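Local atomic coordinates of hypothetical protein PH1109 (Pyrococcus horikoshii, PDB entry 2D59), a protein that is of unknown function but belongs to the CoA-binding domain family, whose members have a Rossmann-like nucleotide-binding fold. Residues A102-Y112 / L125-E136; A38-L46 / E60-Y68. All coordinates share one frame; numbering follows the deposited sequence.

Contact 1: A102-Y112 / L125-E136; sequences AKVVWFQYNTY and LIIVANRCMMRE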
# COMPACT_ATOMS: atom_id res chain seq x y z
N ALA A 102 1.51 2.26 11.32
CA ALA A 102 2.12 1.61 10.16
C ALA A 102 3.61 1.96 10.11
O ALA A 102 4.05 2.92 10.73
CB ALA A 102 1.43 2.06 8.89
N LYS A 103 4.37 1.17 9.36
CA LYS A 103 5.81 1.38 9.23
C LYS A 103 6.16 1.99 7.88
O LYS A 103 7.18 2.67 7.75
CB LYS A 103 6.55 0.06 9.38
CG LYS A 103 6.38 -0.63 10.72
CD LYS A 103 7.07 0.13 11.84
CE LYS A 103 6.99 -0.64 13.15
NZ LYS A 103 7.67 0.09 14.26
N VAL A 104 5.31 1.74 6.89
CA VAL A 104 5.56 2.23 5.54
C VAL A 104 4.30 2.73 4.85
O VAL A 104 3.22 2.16 5.00
CB VAL A 104 6.15 1.09 4.65
CG1 VAL A 104 6.36 1.58 3.23
CG2 VAL A 104 7.46 0.60 5.24
N VAL A 105 4.44 3.82 4.10
CA VAL A 105 3.34 4.37 3.32
C VAL A 105 3.83 4.18 1.89
O VAL A 105 4.91 4.65 1.53
CB VAL A 105 3.10 5.87 3.59
CG1 VAL A 105 1.96 6.37 2.72
CG2 VAL A 105 2.78 6.08 5.06
N TRP A 106 3.06 3.46 1.10
CA TRP A 106 3.44 3.18 -0.28
C TRP A 106 2.49 3.85 -1.27
O TRP A 106 1.34 3.45 -1.39
CB TRP A 106 3.46 1.67 -0.50
CG TRP A 106 4.04 1.24 -1.81
CD1 TRP A 106 3.63 1.62 -3.06
CD2 TRP A 106 5.12 0.31 -2.01
NE1 TRP A 106 4.39 0.99 -4.02
CE2 TRP A 106 5.30 0.18 -3.41
CE3 TRP A 106 5.94 -0.43 -1.15
CZ2 TRP A 106 6.28 -0.65 -3.96
CZ3 TRP A 106 6.92 -1.26 -1.70
CH2 TRP A 106 7.08 -1.36 -3.10
N PHE A 107 2.98 4.88 -1.95
CA PHE A 107 2.20 5.60 -2.95
C PHE A 107 2.33 4.92 -4.31
O PHE A 107 3.41 4.93 -4.91
CB PHE A 107 2.69 7.05 -3.06
CG PHE A 107 2.35 7.91 -1.87
CD1 PHE A 107 1.15 8.62 -1.82
CD2 PHE A 107 3.24 8.02 -0.81
CE1 PHE A 107 0.85 9.43 -0.72
CE2 PHE A 107 2.95 8.83 0.29
CZ PHE A 107 1.75 9.54 0.33
N GLN A 108 1.24 4.33 -4.79
CA GLN A 108 1.26 3.68 -6.09
C GLN A 108 1.28 4.78 -7.16
O GLN A 108 1.19 5.96 -6.85
CB GLN A 108 0.01 2.81 -6.25
CG GLN A 108 -0.04 1.58 -5.35
CD GLN A 108 0.69 0.38 -5.92
OE1 GLN A 108 0.64 0.13 -7.13
NE2 GLN A 108 1.36 -0.37 -5.06
N TYR A 109 1.41 4.38 -8.42
CA TYR A 109 1.46 5.34 -9.52
C TYR A 109 0.30 6.34 -9.52
O TYR A 109 -0.86 5.98 -9.30
CB TYR A 109 1.50 4.60 -10.86
CG TYR A 109 2.74 3.77 -11.06
CD1 TYR A 109 4.01 4.33 -10.94
CD2 TYR A 109 2.66 2.41 -11.38
CE1 TYR A 109 5.16 3.57 -11.13
CE2 TYR A 109 3.80 1.64 -11.57
CZ TYR A 109 5.05 2.23 -11.44
OH TYR A 109 6.20 1.49 -11.65
N ASN A 110 0.64 7.61 -9.75
CA ASN A 110 -0.33 8.70 -9.82
C ASN A 110 -1.18 8.90 -8.57
O ASN A 110 -2.36 9.22 -8.67
CB ASN A 110 -1.25 8.49 -11.02
CG ASN A 110 -0.49 8.36 -12.33
OD1 ASN A 110 0.29 7.43 -12.52
ND2 ASN A 110 -0.71 9.31 -13.24
N THR A 111 -0.58 8.73 -7.39
CA THR A 111 -1.31 8.91 -6.14
C THR A 111 -0.54 9.83 -5.18
O THR A 111 -1.07 10.24 -4.15
CB THR A 111 -1.52 7.58 -5.39
OG1 THR A 111 -0.27 7.13 -4.85
CG2 THR A 111 -2.06 6.51 -6.34
N TYR A 112 0.70 10.16 -5.53
CA TYR A 112 1.52 10.97 -4.65
C TYR A 112 1.08 12.41 -4.39
O TYR A 112 0.73 13.15 -5.30
CB TYR A 112 2.97 10.97 -5.15
CG TYR A 112 3.96 11.44 -4.12
CD1 TYR A 112 4.39 12.77 -4.08
CD2 TYR A 112 4.47 10.55 -3.18
CE1 TYR A 112 5.30 13.20 -3.12
CE2 TYR A 112 5.38 10.97 -2.21
CZ TYR A 112 5.79 12.29 -2.19
OH TYR A 112 6.71 12.69 -1.24
N LEU A 125 7.31 7.51 9.36
CA LEU A 125 6.92 6.51 8.37
C LEU A 125 7.87 6.50 7.18
O LEU A 125 8.25 7.55 6.68
CB LEU A 125 5.50 6.78 7.87
CG LEU A 125 4.34 6.46 8.81
CD1 LEU A 125 4.16 4.96 8.88
CD2 LEU A 125 4.59 7.06 10.18
N ILE A 126 8.24 5.30 6.75
CA ILE A 126 9.11 5.15 5.60
C ILE A 126 8.24 5.42 4.38
O ILE A 126 7.09 4.99 4.35
CB ILE A 126 9.66 3.73 5.50
CG1 ILE A 126 10.48 3.40 6.75
CG2 ILE A 126 10.52 3.58 4.26
CD1 ILE A 126 10.93 1.96 6.82
N ILE A 127 8.78 6.12 3.39
CA ILE A 127 8.00 6.46 2.20
C ILE A 127 8.50 5.81 0.91
O ILE A 127 9.66 5.95 0.53
CB ILE A 127 7.97 7.99 2.00
CG1 ILE A 127 7.40 8.65 3.26
CG2 ILE A 127 7.11 8.36 0.79
CD1 ILE A 127 7.53 10.15 3.27
N VAL A 128 7.60 5.09 0.25
CA VAL A 128 7.90 4.48 -1.04
C VAL A 128 6.94 5.24 -1.93
O VAL A 128 5.76 5.38 -1.60
CB VAL A 128 7.59 2.97 -1.07
CG1 VAL A 128 7.84 2.42 -2.47
CG2 VAL A 128 8.45 2.24 -0.05
N ALA A 129 7.43 5.77 -3.05
CA ALA A 129 6.55 6.56 -3.91
C ALA A 129 6.77 6.39 -5.40
O ALA A 129 7.90 6.35 -5.89
CB ALA A 129 6.65 8.03 -3.53
N ASN A 130 5.65 6.32 -6.10
CA ASN A 130 5.61 6.15 -7.54
C ASN A 130 6.27 4.85 -7.99
O ASN A 130 7.13 4.83 -8.87
CB ASN A 130 6.26 7.35 -8.24
CG ASN A 130 5.63 7.62 -9.60
OD1 ASN A 130 4.41 7.65 -9.72
ND2 ASN A 130 6.47 7.83 -10.61
N ARG A 131 5.86 3.77 -7.33
CA ARG A 131 6.31 2.42 -7.62
C ARG A 131 5.07 1.56 -7.39
O ARG A 131 4.11 2.00 -6.76
CB ARG A 131 7.40 1.95 -6.63
CG ARG A 131 8.65 2.80 -6.55
CD ARG A 131 9.67 2.05 -5.70
NE ARG A 131 10.80 2.88 -5.29
CZ ARG A 131 12.05 2.70 -5.69
NH1 ARG A 131 12.35 1.71 -6.53
NH2 ARG A 131 13.02 3.49 -5.24
N CYS A 132 5.09 0.34 -7.91
CA CYS A 132 3.98 -0.58 -7.73
C CYS A 132 4.48 -1.78 -6.94
O CYS A 132 5.52 -2.34 -7.27
CB CYS A 132 3.45 -1.04 -9.09
SG CYS A 132 2.21 -2.34 -8.98
N MET A 133 3.76 -2.17 -5.89
CA MET A 133 4.20 -3.30 -5.08
C MET A 133 4.39 -4.57 -5.90
O MET A 133 5.33 -5.33 -5.66
CB MET A 133 3.22 -3.57 -3.93
CG MET A 133 3.28 -2.53 -2.82
SD MET A 133 2.52 -3.12 -1.27
CE MET A 133 3.87 -4.15 -0.61
N MET A 134 3.52 -4.80 -6.88
CA MET A 134 3.63 -5.97 -7.72
C MET A 134 4.84 -5.88 -8.65
O MET A 134 5.62 -6.83 -8.76
CB MET A 134 2.37 -6.15 -8.57
CG MET A 134 2.50 -7.26 -9.59
SD MET A 134 0.96 -7.54 -10.48
CE MET A 134 1.02 -6.21 -11.65
N ARG A 135 4.97 -4.75 -9.34
CA ARG A 135 6.08 -4.54 -10.25
C ARG A 135 7.41 -4.69 -9.53
O ARG A 135 8.32 -5.36 -10.03
CB ARG A 135 6.00 -3.14 -10.87
CG ARG A 135 6.86 -2.98 -12.12
CD ARG A 135 5.99 -2.85 -13.36
NE ARG A 135 5.47 -1.50 -13.53
CZ ARG A 135 4.52 -1.16 -14.40
NH1 ARG A 135 4.12 0.10 -14.48
NH2 ARG A 135 3.97 -2.08 -15.18
N GLU A 136 7.53 -4.06 -8.37
CA GLU A 136 8.76 -4.13 -7.59
C GLU A 136 9.03 -5.56 -7.13
O GLU A 136 10.17 -6.04 -7.19
CB GLU A 136 8.67 -3.21 -6.37
CG GLU A 136 8.65 -1.72 -6.70
CD GLU A 136 9.83 -1.30 -7.56
OE1 GLU A 136 9.71 -1.34 -8.80
OE2 GLU A 136 10.89 -0.95 -6.99
O HOH W 1 2.73 8.67 -7.28
O HOH W 2 7.21 -0.24 -9.60
O HOH W 3 8.83 3.37 -10.43
O HOH W 4 2.57 9.31 -10.93

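Contact 2: A38-L46 / E60-Y68; sequences ANIVMKYLL and EEVLGRKCY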
# COMPACT_ATOMS: atom_id res chain seq x y z
N ALA A 38 -5.67 -1.75 -8.45
CA ALA A 38 -5.82 -2.17 -7.06
C ALA A 38 -6.14 -3.66 -6.95
O ALA A 38 -5.67 -4.34 -6.04
CB ALA A 38 -6.92 -1.36 -6.38
N ASN A 39 -6.95 -4.16 -7.87
CA ASN A 39 -7.33 -5.57 -7.86
C ASN A 39 -6.17 -6.43 -8.37
O ASN A 39 -5.82 -7.44 -7.75
CB ASN A 39 -8.58 -5.80 -8.72
CG ASN A 39 -9.10 -7.22 -8.64
OD1 ASN A 39 -8.60 -8.12 -9.31
ND2 ASN A 39 -10.11 -7.42 -7.81
N ILE A 40 -5.57 -6.02 -9.48
CA ILE A 40 -4.44 -6.73 -10.06
C ILE A 40 -3.32 -6.93 -9.03
O ILE A 40 -2.82 -8.05 -8.85
CB ILE A 40 -3.89 -5.96 -11.26
CG1 ILE A 40 -4.96 -5.86 -12.35
CG2 ILE A 40 -2.63 -6.64 -11.80
CD1 ILE A 40 -4.59 -4.94 -13.49
N VAL A 41 -2.94 -5.85 -8.37
CA VAL A 41 -1.87 -5.91 -7.37
C VAL A 41 -2.27 -6.73 -6.14
O VAL A 41 -1.49 -7.54 -5.65
CB VAL A 41 -1.44 -4.49 -6.94
CG1 VAL A 41 -0.36 -4.57 -5.87
CG2 VAL A 41 -0.92 -3.71 -8.15
N MET A 42 -3.48 -6.53 -5.65
CA MET A 42 -3.90 -7.30 -4.48
C MET A 42 -3.89 -8.79 -4.78
O MET A 42 -3.43 -9.60 -3.97
CB MET A 42 -5.30 -6.88 -4.02
CG MET A 42 -5.74 -7.59 -2.75
SD MET A 42 -7.26 -6.88 -2.08
CE MET A 42 -7.70 -8.14 -0.87
N LYS A 43 -4.41 -9.16 -5.95
CA LYS A 43 -4.45 -10.57 -6.33
C LYS A 43 -3.04 -11.15 -6.31
O LYS A 43 -2.82 -12.25 -5.79
CB LYS A 43 -5.07 -10.71 -7.72
CG LYS A 43 -5.24 -12.15 -8.19
CD LYS A 43 -5.90 -12.20 -9.55
CE LYS A 43 -6.02 -13.62 -10.07
NZ LYS A 43 -6.65 -13.66 -11.42
N TYR A 44 -2.10 -10.41 -6.87
CA TYR A 44 -0.70 -10.84 -6.94
C TYR A 44 -0.12 -11.00 -5.53
O TYR A 44 0.56 -11.99 -5.24
CB TYR A 44 0.11 -9.81 -7.74
CG TYR A 44 1.59 -10.13 -7.83
CD1 TYR A 44 2.46 -9.75 -6.81
CD2 TYR A 44 2.11 -10.81 -8.93
CE1 TYR A 44 3.82 -10.06 -6.89
CE2 TYR A 44 3.46 -11.12 -9.02
CZ TYR A 44 4.31 -10.74 -7.99
OH TYR A 44 5.65 -11.06 -8.06
N LEU A 45 -0.38 -10.03 -4.66
CA LEU A 45 0.13 -10.08 -3.30
C LEU A 45 -0.42 -11.29 -2.54
O LEU A 45 0.31 -11.97 -1.82
CB LEU A 45 -0.20 -8.79 -2.55
CG LEU A 45 0.48 -7.52 -3.08
CD1 LEU A 45 -0.04 -6.30 -2.35
CD2 LEU A 45 1.99 -7.65 -2.91
N LEU A 46 -1.72 -11.56 -2.70
CA LEU A 46 -2.31 -12.70 -2.02
C LEU A 46 -1.66 -13.98 -2.51
O LEU A 46 -1.38 -14.89 -1.73
CB LEU A 46 -3.82 -12.75 -2.29
CG LEU A 46 -4.66 -11.68 -1.59
CD1 LEU A 46 -6.10 -11.76 -2.08
CD2 LEU A 46 -4.60 -11.88 -0.08
N GLU A 60 -17.49 -4.33 0.92
CA GLU A 60 -17.46 -5.08 2.16
C GLU A 60 -16.55 -6.30 2.04
O GLU A 60 -16.12 -6.87 3.04
CB GLU A 60 -18.89 -5.52 2.53
CG GLU A 60 -19.04 -5.99 3.96
CD GLU A 60 -20.49 -6.24 4.34
OE1 GLU A 60 -20.75 -6.54 5.52
OE2 GLU A 60 -21.37 -6.15 3.45
N GLU A 61 -16.27 -6.69 0.80
CA GLU A 61 -15.41 -7.83 0.54
C GLU A 61 -14.74 -7.73 -0.83
O GLU A 61 -15.39 -7.42 -1.83
CB GLU A 61 -16.22 -9.12 0.61
CG GLU A 61 -15.43 -10.39 0.38
CD GLU A 61 -16.27 -11.64 0.54
OE1 GLU A 61 -15.73 -12.76 0.37
OE2 GLU A 61 -17.48 -11.51 0.85
N VAL A 62 -13.43 -7.99 -0.87
CA VAL A 62 -12.69 -7.94 -2.12
C VAL A 62 -11.75 -9.14 -2.18
O VAL A 62 -11.00 -9.39 -1.24
CB VAL A 62 -11.87 -6.63 -2.24
CG1 VAL A 62 -11.04 -6.64 -3.51
CG2 VAL A 62 -12.81 -5.42 -2.23
N LEU A 63 -11.83 -9.89 -3.27
CA LEU A 63 -10.99 -11.07 -3.47
C LEU A 63 -11.00 -12.02 -2.28
O LEU A 63 -9.96 -12.54 -1.87
CB LEU A 63 -9.56 -10.63 -3.80
CG LEU A 63 -9.45 -9.90 -5.15
CD1 LEU A 63 -8.09 -9.23 -5.31
CD2 LEU A 63 -9.69 -10.91 -6.26
N GLY A 64 -12.19 -12.26 -1.72
CA GLY A 64 -12.33 -13.17 -0.60
C GLY A 64 -11.83 -12.63 0.73
O GLY A 64 -11.75 -13.37 1.71
N ARG A 65 -11.51 -11.34 0.77
CA ARG A 65 -11.01 -10.72 1.99
C ARG A 65 -11.99 -9.68 2.51
O ARG A 65 -12.57 -8.92 1.72
CB ARG A 65 -9.66 -10.05 1.71
CG ARG A 65 -8.58 -11.00 1.21
CD ARG A 65 -8.08 -11.92 2.31
NE ARG A 65 -7.41 -11.18 3.37
CZ ARG A 65 -7.07 -11.70 4.55
NH1 ARG A 65 -7.33 -12.98 4.82
NH2 ARG A 65 -6.47 -10.94 5.46
N LYS A 66 -12.19 -9.64 3.82
CA LYS A 66 -13.10 -8.65 4.40
C LYS A 66 -12.52 -7.27 4.13
O LYS A 66 -11.35 -7.01 4.41
CB LYS A 66 -13.25 -8.86 5.91
CG LYS A 66 -14.18 -7.84 6.55
CD LYS A 66 -14.37 -8.11 8.03
CE LYS A 66 -15.31 -7.09 8.65
NZ LYS A 66 -15.53 -7.36 10.10
N CYS A 67 -13.35 -6.38 3.59
CA CYS A 67 -12.90 -5.03 3.26
C CYS A 67 -13.40 -4.01 4.29
O CYS A 67 -14.60 -3.95 4.58
CB CYS A 67 -13.40 -4.65 1.87
SG CYS A 67 -12.66 -3.15 1.19
N TYR A 68 -12.48 -3.22 4.83
CA TYR A 68 -12.82 -2.22 5.84
C TYR A 68 -12.95 -0.80 5.27
O TYR A 68 -12.29 -0.46 4.29
CB TYR A 68 -11.77 -2.23 6.96
CG TYR A 68 -11.58 -3.59 7.61
CD1 TYR A 68 -10.87 -4.60 6.97
CD2 TYR A 68 -12.15 -3.87 8.85
CE1 TYR A 68 -10.72 -5.86 7.55
CE2 TYR A 68 -12.02 -5.12 9.44
CZ TYR A 68 -11.30 -6.11 8.78
OH TYR A 68 -11.17 -7.35 9.37

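Contact 1: A102-Y112 / L125-E136
The indole of W106 lies between V128 and M133, which meet its two opposite faces. V128 CG1 stands 3.4 Å from the centroid of the six-membered ring and M133 CG 3.5 Å from it on the other side; M133 SD sits farther out over that second face, a Met-aromatic contact. With CG anti to the backbone N (chi1 -171°), the indole leans across towards the neighbouring strand and the loop after A129, where NE1 donates to R131 O at 2.9 Å, within the ring plane but from above the carbonyl plane, which helps fix the ring's rotation. The strands themselves pair in parallel through a ladder from K103 O to N130 N.

Beyond the strand ends, the packing gives way to water. Y109 lays one ring face near the R131 backbone, while its OH takes a hydrogen from a water that also joins C132 N and E136 OE1, itself salt-bridged to R139. N130 OD1 receives two further waters, which link it to Q108 O, N110 N and Y112 N in and just after the type II turn Q108-T111, while its ND2 donates to R5 O. Strands 104-107 and 126-129, joined through helix 114-122, form a beta-alpha-beta crossover at the edge of a Rossmann-like parallel sheet.

Contact 2: A38-L46 / E60-Y68
L63, at the tip of a beta hairpin, leans on helix 37-47 and meets four of its residues: N39, M42, K43 and L46. Its CD1 methyl does most of the touching. It lies 3.7 Å from N39 ND2, is equally near K43 N, and comes within 3.8 Å of M42 CG, so one branch of the leucine rests against the helix surface between successive turns. At the other end of the side chain, L63 CB is 4.0 Å from L46 CD1. The amide of N39 is not spent on this leucine, since its ND2 donates to S31 O.

M42 runs the other way. CG is anti to the backbone N (chi1 -176°) and the chain stays extended beyond it, which carries the thioether past L63, the two side chains sliding by each other in opposite directions. SD lies 4.0 Å from V62 CG1, and the CE methyl ends 3.5 Å from V62 O and 3.6 Å from R65 CG. M42 thus reaches both strands of the hairpin, and it also touches strands 24-28 and 51-55.

L46, one helical turn later, adds its CD1 methyl against L63 and, more loosely, the aliphatic part of R65. The guanidinium of R65 turns elsewhere: its NE bonds to V52 O on strand 51-55.

No hydrogen bond crosses between the segments, which meet by van der Waals contact, mostly between apolar groups. L63 and G64 both have positive phi. The result is a beta hairpin with a two-residue type I' loop, packed through L63, V62 and R65 against a helix of the Rossmann-like domain.

In the fold
From the N terminus, the chain first enters contact 2 on helix 37-47, passes through strand 51-55 and returns at the hairpin 61-66, closing a loop of 13 residues. It then runs through strand 80-83 and helix 87-100 before contact 1 opens; there helix 114-122 fills most of the 12 residues between the segments. The two loops follow in series, neither nesting nor crossing. The centres of contact 1 and contact 2 lie about 17 Å apart. Even so, the two touch: M134 in helix 133-141 packs on I40, V41 and Y44, and C132 SG meets V41 CG2. Contact 1 pairs the edge strand with its neighbour, whereas contact 2 joins the hairpin to a helix that itself borders helix 133-141.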